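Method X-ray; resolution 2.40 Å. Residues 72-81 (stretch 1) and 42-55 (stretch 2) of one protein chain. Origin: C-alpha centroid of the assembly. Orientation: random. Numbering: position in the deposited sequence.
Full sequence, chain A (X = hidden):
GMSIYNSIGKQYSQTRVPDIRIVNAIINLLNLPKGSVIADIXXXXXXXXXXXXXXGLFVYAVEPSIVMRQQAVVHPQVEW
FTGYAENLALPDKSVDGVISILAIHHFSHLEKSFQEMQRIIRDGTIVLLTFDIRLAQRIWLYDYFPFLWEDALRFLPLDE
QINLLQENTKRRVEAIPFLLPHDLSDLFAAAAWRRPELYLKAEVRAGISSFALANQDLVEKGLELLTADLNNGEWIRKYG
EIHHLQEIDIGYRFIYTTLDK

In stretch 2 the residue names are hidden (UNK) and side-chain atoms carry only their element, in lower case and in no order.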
ATOM      1  N   ALA A  72       0.107  17.233   3.294  1.00114.49           N
ATOM      2  CA  ALA A  72      -1.144  16.812   2.627  1.00113.08           C
ATOM      3  C   ALA A  72      -1.906  17.976   1.980  1.00108.88           C
ATOM      4  O   ALA A  72      -2.002  19.062   2.555  1.00108.38           O
ATOM      5  CB  ALA A  72      -2.066  16.063   3.608  1.00112.55           C
ATOM      6  N   VAL A  73      -2.457  17.713   0.793  1.00105.06           N
ATOM      7  CA  VAL A  73      -3.229  18.685   0.016  1.00101.62           C
ATOM      8  C   VAL A  73      -4.602  18.901   0.663  1.00 97.87           C
ATOM      9  O   VAL A  73      -5.350  17.936   0.865  1.00 97.50           O
ATOM     10  CB  VAL A  73      -3.459  18.182  -1.464  1.00102.07           C
ATOM     11  CG1 VAL A  73      -4.397  19.120  -2.265  1.00101.01           C
ATOM     12  CG2 VAL A  73      -2.123  17.975  -2.198  1.00101.16           C
ATOM     13  N   VAL A  74      -4.911  20.154   1.008  1.00 93.91           N
ATOM     14  CA  VAL A  74      -6.238  20.530   1.511  1.00 90.75           C
ATOM     15  C   VAL A  74      -7.174  20.379   0.314  1.00 87.32           C
ATOM     16  O   VAL A  74      -6.928  20.977  -0.737  1.00 88.32           O
ATOM     17  CB  VAL A  74      -6.288  21.994   2.029  1.00 91.09           C
ATOM     18  CG1 VAL A  74      -7.730  22.439   2.314  1.00 91.09           C
ATOM     19  CG2 VAL A  74      -5.411  22.149   3.272  1.00 91.06           C
ATOM     20  N   HIS A  75      -8.200  19.546   0.461  1.00 82.61           N
ATOM     21  CA  HIS A  75      -9.152  19.266  -0.606  1.00 78.75           C
ATOM     22  C   HIS A  75     -10.562  19.436  -0.036  1.00 77.33           C
ATOM     23  O   HIS A  75     -10.807  18.989   1.103  1.00 76.87           O
ATOM     24  CB  HIS A  75      -8.940  17.846  -1.136  1.00 78.93           C
ATOM     25  CG  HIS A  75      -9.677  17.558  -2.410  1.00 79.51           C
ATOM     26  ND1 HIS A  75     -10.986  17.130  -2.434  1.00 77.61           N
ATOM     27  CD2 HIS A  75      -9.290  17.642  -3.704  1.00 80.79           C
ATOM     28  CE1 HIS A  75     -11.379  16.972  -3.686  1.00 77.05           C
ATOM     29  NE2 HIS A  75     -10.365  17.266  -4.475  1.00 81.38           N
ATOM     30  N   PRO A  76     -11.484  20.077  -0.802  1.00 75.31           N
ATOM     31  CA  PRO A  76     -12.846  20.304  -0.296  1.00 74.73           C
ATOM     32  C   PRO A  76     -13.656  19.056   0.106  1.00 73.24           C
ATOM     33  O   PRO A  76     -14.500  19.167   0.988  1.00 72.95           O
ATOM     34  CB  PRO A  76     -13.557  21.021  -1.466  1.00 74.86           C
ATOM     35  CG  PRO A  76     -12.519  21.474  -2.339  1.00 75.61           C
ATOM     36  CD  PRO A  76     -11.336  20.610  -2.170  1.00 74.75           C
ATOM     37  N   GLN A  77     -13.404  17.928  -0.566  1.00 70.71           N
ATOM     38  CA  GLN A  77     -14.084  16.650  -0.338  1.00 69.98           C
ATOM     39  C   GLN A  77     -13.297  15.633   0.518  1.00 67.73           C
ATOM     40  O   GLN A  77     -13.683  14.465   0.591  1.00 66.00           O
ATOM     41  CB  GLN A  77     -14.539  16.032  -1.684  1.00 71.25           C
ATOM     42  CG  GLN A  77     -15.736  16.753  -2.376  1.00 75.92           C
ATOM     43  CD  GLN A  77     -15.386  18.025  -3.131  1.00 82.65           C
ATOM     44  OE1 GLN A  77     -14.274  18.191  -3.614  1.00 94.72           O
ATOM     45  NE2 GLN A  77     -16.360  18.926  -3.263  1.00 89.08           N
ATOM     46  N   VAL A  78     -12.217  16.076   1.167  1.00 66.28           N
ATOM     47  CA  VAL A  78     -11.440  15.236   2.076  1.00 65.48           C
ATOM     48  C   VAL A  78     -11.526  15.850   3.484  1.00 64.68           C
ATOM     49  O   VAL A  78     -11.287  17.045   3.639  1.00 63.56           O
ATOM     50  CB  VAL A  78      -9.956  15.070   1.627  1.00 65.88           C
ATOM     51  CG1 VAL A  78      -9.187  14.148   2.583  1.00 58.98           C
ATOM     52  CG2 VAL A  78      -9.884  14.495   0.215  1.00 63.74           C
ATOM     53  N   GLU A  79     -11.927  15.045   4.480  1.00 64.01           N
ATOM     54  CA  GLU A  79     -11.925  15.465   5.894  1.00 63.64           C
ATOM     55  C   GLU A  79     -10.828  14.691   6.617  1.00 62.13           C
ATOM     56  O   GLU A  79     -10.813  13.478   6.571  1.00 60.75           O
ATOM     57  CB  GLU A  79     -13.282  15.263   6.583  1.00 62.52           C
ATOM     58  CG  GLU A  79     -14.465  16.047   5.940  1.00 61.02           C
ATOM     59  CD  GLU A  79     -14.302  17.563   5.899  1.00 60.56           C
ATOM     60  OE1 GLU A  79     -13.391  18.141   6.530  1.00 60.70           O
ATOM     61  OE2 GLU A  79     -15.105  18.208   5.204  1.00 64.33           O
ATOM     62  N   TRP A  80      -9.939  15.405   7.304  1.00 62.55           N
ATOM     63  CA  TRP A  80      -8.803  14.788   7.982  1.00 63.13           C
ATOM     64  C   TRP A  80      -9.025  14.583   9.491  1.00 61.90           C
ATOM     65  O   TRP A  80      -9.366  15.534  10.242  1.00 60.49           O
ATOM     66  CB  TRP A  80      -7.528  15.609   7.754  1.00 64.79           C
ATOM     67  CG  TRP A  80      -6.346  14.749   7.888  1.00 72.71           C
ATOM     68  CD1 TRP A  80      -5.700  14.373   9.053  1.00 74.55           C
ATOM     69  CD2 TRP A  80      -5.702  14.045   6.826  1.00 75.41           C
ATOM     70  NE1 TRP A  80      -4.653  13.535   8.757  1.00 75.98           N
ATOM     71  CE2 TRP A  80      -4.636  13.295   7.405  1.00 77.09           C
ATOM     72  CE3 TRP A  80      -5.896  14.000   5.435  1.00 75.23           C
ATOM     73  CZ2 TRP A  80      -3.772  12.493   6.639  1.00 72.51           C
ATOM     74  CZ3 TRP A  80      -5.036  13.185   4.662  1.00 73.97           C
ATOM     75  CH2 TRP A  80      -3.985  12.448   5.273  1.00 73.76           C
ATOM     76  N   PHE A  81      -8.816  13.337   9.912  1.00 61.14           N
ATOM     77  CA  PHE A  81      -8.902  12.904  11.306  1.00 61.72           C
ATOM     78  C   PHE A  81      -7.567  12.268  11.745  1.00 63.21           C
ATOM     79  O   PHE A  81      -7.067  11.349  11.069  1.00 63.10           O
ATOM     80  CB  PHE A  81     -10.009  11.857  11.464  1.00 60.49           C
ATOM     81  CG  PHE A  81     -11.368  12.360  11.095  1.00 57.81           C
ATOM     82  CD1 PHE A  81     -11.802  12.319   9.770  1.00 59.48           C
ATOM     83  CD2 PHE A  81     -12.212  12.900  12.064  1.00 55.41           C
ATOM     84  CE1 PHE A  81     -13.093  12.803   9.405  1.00 58.29           C
ATOM     85  CE2 PHE A  81     -13.494  13.397  11.715  1.00 60.32           C
ATOM     86  CZ  PHE A  81     -13.929  13.337  10.383  1.00 59.87           C
ATOM     87  N   UNK A  42      -5.670   4.744   7.655  1.00 65.64           N
ATOM     88  CA  UNK A  42      -4.231   4.730   7.447  1.00 65.88           C
ATOM     89  C   UNK A  42      -4.002   5.466   6.145  1.00 67.62           C
ATOM     90  O   UNK A  42      -3.437   4.914   5.204  1.00 71.12           O
ATOM     91  N   UNK A  43      -4.463   6.711   6.092  1.00 68.06           N
ATOM     92  CA  UNK A  43      -4.413   7.527   4.875  1.00 67.71           C
ATOM     93  C   UNK A  43      -2.990   7.982   4.512  1.00 67.98           C
ATOM     94  O   UNK A  43      -2.737   8.368   3.351  1.00 66.38           O
ATOM     95  c   UNK A  43      -5.354   8.738   5.014  1.00 66.02           C
ATOM     96  N   UNK A  44      -2.096   7.976   5.508  1.00 68.41           N
ATOM     97  CA  UNK A  44      -0.709   8.378   5.344  1.00 69.09           C
ATOM     98  C   UNK A  44      -0.633   9.806   4.878  1.00 69.85           C
ATOM     99  O   UNK A  44      -1.194  10.674   5.529  1.00 72.18           O
ATOM    100  N   UNK A  45      -0.015  10.043   3.719  1.00 70.22           N
ATOM    101  CA  UNK A  45       0.092  11.403   3.167  1.00 71.27           C
ATOM    102  C   UNK A  45      -1.200  11.920   2.520  1.00 71.34           C
ATOM    103  O   UNK A  45      -1.269  13.112   2.180  1.00 71.34           O
ATOM    104  o   UNK A  45       1.039  10.691   1.016  1.00 70.41           O
ATOM    105  c   UNK A  45       1.270  11.542   2.144  1.00 71.95           C
ATOM    106  c   UNK A  45       2.611  11.212   2.822  1.00 69.77           C
ATOM    107  N   UNK A  46      -2.199  11.042   2.335  1.00 71.42           N
ATOM    108  CA  UNK A  46      -3.488  11.428   1.742  1.00 70.17           C
ATOM    109  C   UNK A  46      -3.514  11.509   0.230  1.00 68.74           C
ATOM    110  O   UNK A  46      -4.483  12.028  -0.335  1.00 69.66           O
ATOM    111  N   UNK A  47      -2.466  11.009  -0.437  1.00 67.37           N
ATOM    112  CA  UNK A  47      -2.406  10.996  -1.895  1.00 66.81           C
ATOM    113  C   UNK A  47      -3.582  10.253  -2.499  1.00 66.91           C
ATOM    114  O   UNK A  47      -4.253  10.796  -3.377  1.00 68.28           O
ATOM    115  N   UNK A  48      -3.836   9.032  -2.022  1.00 67.15           N
ATOM    116  CA  UNK A  48      -4.994   8.230  -2.484  1.00 68.54           C
ATOM    117  C   UNK A  48      -6.368   8.812  -2.059  1.00 68.37           C
ATOM    118  O   UNK A  48      -7.354   8.710  -2.825  1.00 67.52           O
ATOM    119  c   UNK A  48      -3.347   5.059  -5.288  1.00 75.52           C
ATOM    120  c   UNK A  48      -1.567   5.437  -3.674  1.00 73.25           C
ATOM    121  c   UNK A  48      -4.281   5.634  -4.363  1.00 75.19           C
ATOM    122  c   UNK A  48      -4.837   6.743  -2.138  1.00 70.34           C
ATOM    123  c   UNK A  48      -2.493   5.993  -2.770  1.00 74.36           C
ATOM    124  c   UNK A  48      -3.858   6.092  -3.091  1.00 73.54           C
ATOM    125  c   UNK A  48      -2.001   4.963  -4.929  1.00 73.39           C
ATOM    126  o   UNK A  48      -1.108   4.414  -5.812  1.00 74.77           O
ATOM    127  N   UNK A  49      -6.396   9.439  -0.875  1.00 67.28           N
ATOM    128  CA  UNK A  49      -7.574  10.147  -0.355  1.00 67.04           C
ATOM    129  C   UNK A  49      -8.001  11.236  -1.334  1.00 65.10           C
ATOM    130  O   UNK A  49      -9.174  11.289  -1.741  1.00 63.96           O
ATOM    131  o   UNK A  49      -6.674   9.827   1.915  1.00 68.96           O
ATOM    132  c   UNK A  49      -7.290  10.767   1.032  1.00 67.38           C
ATOM    133  N   UNK A  50      -7.034  12.060  -1.748  1.00 65.00           N
ATOM    134  CA  UNK A  50      -7.282  13.147  -2.727  1.00 65.05           C
ATOM    135  C   UNK A  50      -7.591  12.599  -4.114  1.00 64.13           C
ATOM    136  O   UNK A  50      -8.505  13.085  -4.782  1.00 64.06           O
ATOM    137  c   UNK A  50      -6.082  14.161  -2.803  1.00 66.55           C
ATOM    138  c   UNK A  50      -5.898  14.864  -1.438  1.00 63.39           C
ATOM    139  c   UNK A  50      -6.283  15.194  -3.954  1.00 60.66           C
ATOM    140  N   UNK A  51      -6.821  11.595  -4.531  1.00 64.96           N
ATOM    141  CA  UNK A  51      -7.005  10.919  -5.819  1.00 66.56           C
ATOM    142  C   UNK A  51      -8.436  10.337  -5.950  1.00 66.98           C
ATOM    143  O   UNK A  51      -9.098  10.530  -6.974  1.00 68.00           O
ATOM    144  c   UNK A  51      -5.912   9.819  -6.012  1.00 65.56           C
ATOM    145  N   UNK A  52      -8.905   9.667  -4.899  1.00 67.54           N
ATOM    146  CA  UNK A  52     -10.288   9.133  -4.851  1.00 68.54           C
ATOM    147  C   UNK A  52     -11.328  10.219  -4.683  1.00 69.11           C
ATOM    148  O   UNK A  52     -12.413  10.093  -5.247  1.00 69.83           O
ATOM    149  c   UNK A  52      -9.328   6.077  -2.788  1.00 74.20           C
ATOM    150  c   UNK A  52     -10.445   8.079  -3.752  1.00 69.86           C
ATOM    151  c   UNK A  52     -10.494   5.882  -5.011  1.00 69.68           C
ATOM    152  c   UNK A  52      -9.684   6.780  -4.063  1.00 70.79           C
ATOM    153  N   UNK A  53     -11.010  11.283  -3.930  1.00 70.02           N
ATOM    154  CA  UNK A  53     -11.910  12.447  -3.812  1.00 70.60           C
ATOM    155  C   UNK A  53     -12.140  13.043  -5.205  1.00 71.20           C
ATOM    156  O   UNK A  53     -13.269  13.319  -5.583  1.00 72.38           O
ATOM    157  c   UNK A  53     -11.361  13.525  -2.836  1.00 70.16           C
ATOM    158  N   UNK A  54     -11.059  13.168  -5.980  1.00 71.54           N
ATOM    159  CA  UNK A  54     -11.124  13.642  -7.369  1.00 70.12           C
ATOM    160  C   UNK A  54     -11.897  12.754  -8.327  1.00 69.80           C
ATOM    161  O   UNK A  54     -12.188  13.207  -9.431  1.00 69.29           O
ATOM    162  c   UNK A  54      -9.714  13.943  -7.913  1.00 70.42           C
ATOM    163  n   UNK A  54      -7.777  15.222  -7.218  1.00 64.26           N
ATOM    164  o   UNK A  54      -9.790  16.105  -6.878  1.00 69.59           O
ATOM    165  c   UNK A  54      -9.090  15.185  -7.278  1.00 69.19           C
ATOM    166  N   UNK A  55     -12.220  11.512  -7.929  1.00 69.88           N
ATOM    167  CA  UNK A  55     -13.110  10.633  -8.717  1.00 69.66           C
ATOM    168  C   UNK A  55     -14.592  10.874  -8.432  1.00 68.74           C
ATOM    169  O   UNK A  55     -15.406  10.189  -9.005  1.00 69.56           O
ATOM    170  c   UNK A  55     -11.189   8.698 -10.388  1.00 78.32           C
ATOM    171  c   UNK A  55     -11.415   8.676  -8.885  1.00 76.59           C
ATOM    172  n   UNK A  55     -12.156   8.210 -11.158  1.00 80.19           N
ATOM    173  o   UNK A  55     -10.159   9.176 -10.845  1.00 84.94           O
ATOM    174  c   UNK A  55     -12.808   9.150  -8.457  1.00 71.00           C
TER

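Position 42 has no side-chain atoms and does not touch stretch 1. Its phi of 77° favours glycine: Gly 42.

Position 43 has one carbon, a CB, 4.0 Å from Trp 80 CH2. It is Ala 43.

Position 44 has no side-chain atoms and a phi of 60°. Its backbone O lies 3.3 Å from Trp 80 CH2, at the ring edge. It is Gly 44.

Position 45 has a CB carrying one oxygen and one carbon. Its CA-to-CB bond points away from stretch 1, but the backbone O is 3.4 Å from Ala 72 CB. This is Thr 45.

Position 46 has no side-chain atoms. Its CA is 3.7 Å from Trp 80 CH2, and a CB here would lie 2.6 Å from Trp 80 CZ3, a clash. Phi is 81°. It is Gly 46, the N-cap of the helix. Gly 46 N donates a hydrogen bond to Ala 43 O (2.9 Å).

Position 47 is also bare and makes no contact. It is Gly 47.

Position 48 has one carbon, then a six-carbon ring bearing an oxygen, far from stretch 1. It is Tyr 48, its hydroxyl hydrogen-bonded elsewhere in the structure.

Position 49 has one carbon, then one oxygen. Its CB is 4.2 Å from Val 78 CG1. It is Ser 49.

Position 50 has three carbons, forked at CB. They approach Val 73, His 75 and Val 78. The fork without oxygen gives Val 50; its CG1 is 3.9 Å from His 75 CD2.

Position 51 has one carbon, its CA-to-CB bond pointing away: Ala 51.

Position 52 has four carbons, forked at the second, and no contact: Leu 52.

Position 53 has one carbon, its CB, 3.5 Å from Val 78 CG2 and 3.6 Å from His 75 CE1. It is Ala 53.

Position 54 has two carbons, the second carrying oxygen and nitrogen. This short amide reaches the His 75 ring edge. It is Asn 54.

Position 55 has three carbons, the third carrying oxygen and nitrogen, out of reach of stretch 1. It is Gln 55.

The contact has two parts. Trp 80 extends its ring end to the turn, where Gly 46 leaves it room. Along the helix, Val 50 and Ala 53 pack against Val 73, His 75 and Val 78. At the far end, His 75 NE2 donates a hydrogen bond to Asn 54 OD1 (2.7 Å). His 75 ND1 accepts from Gln 77 N (3.2 Å).

Stretch 2, residues 42-55: GAGTGGYSVALANQ
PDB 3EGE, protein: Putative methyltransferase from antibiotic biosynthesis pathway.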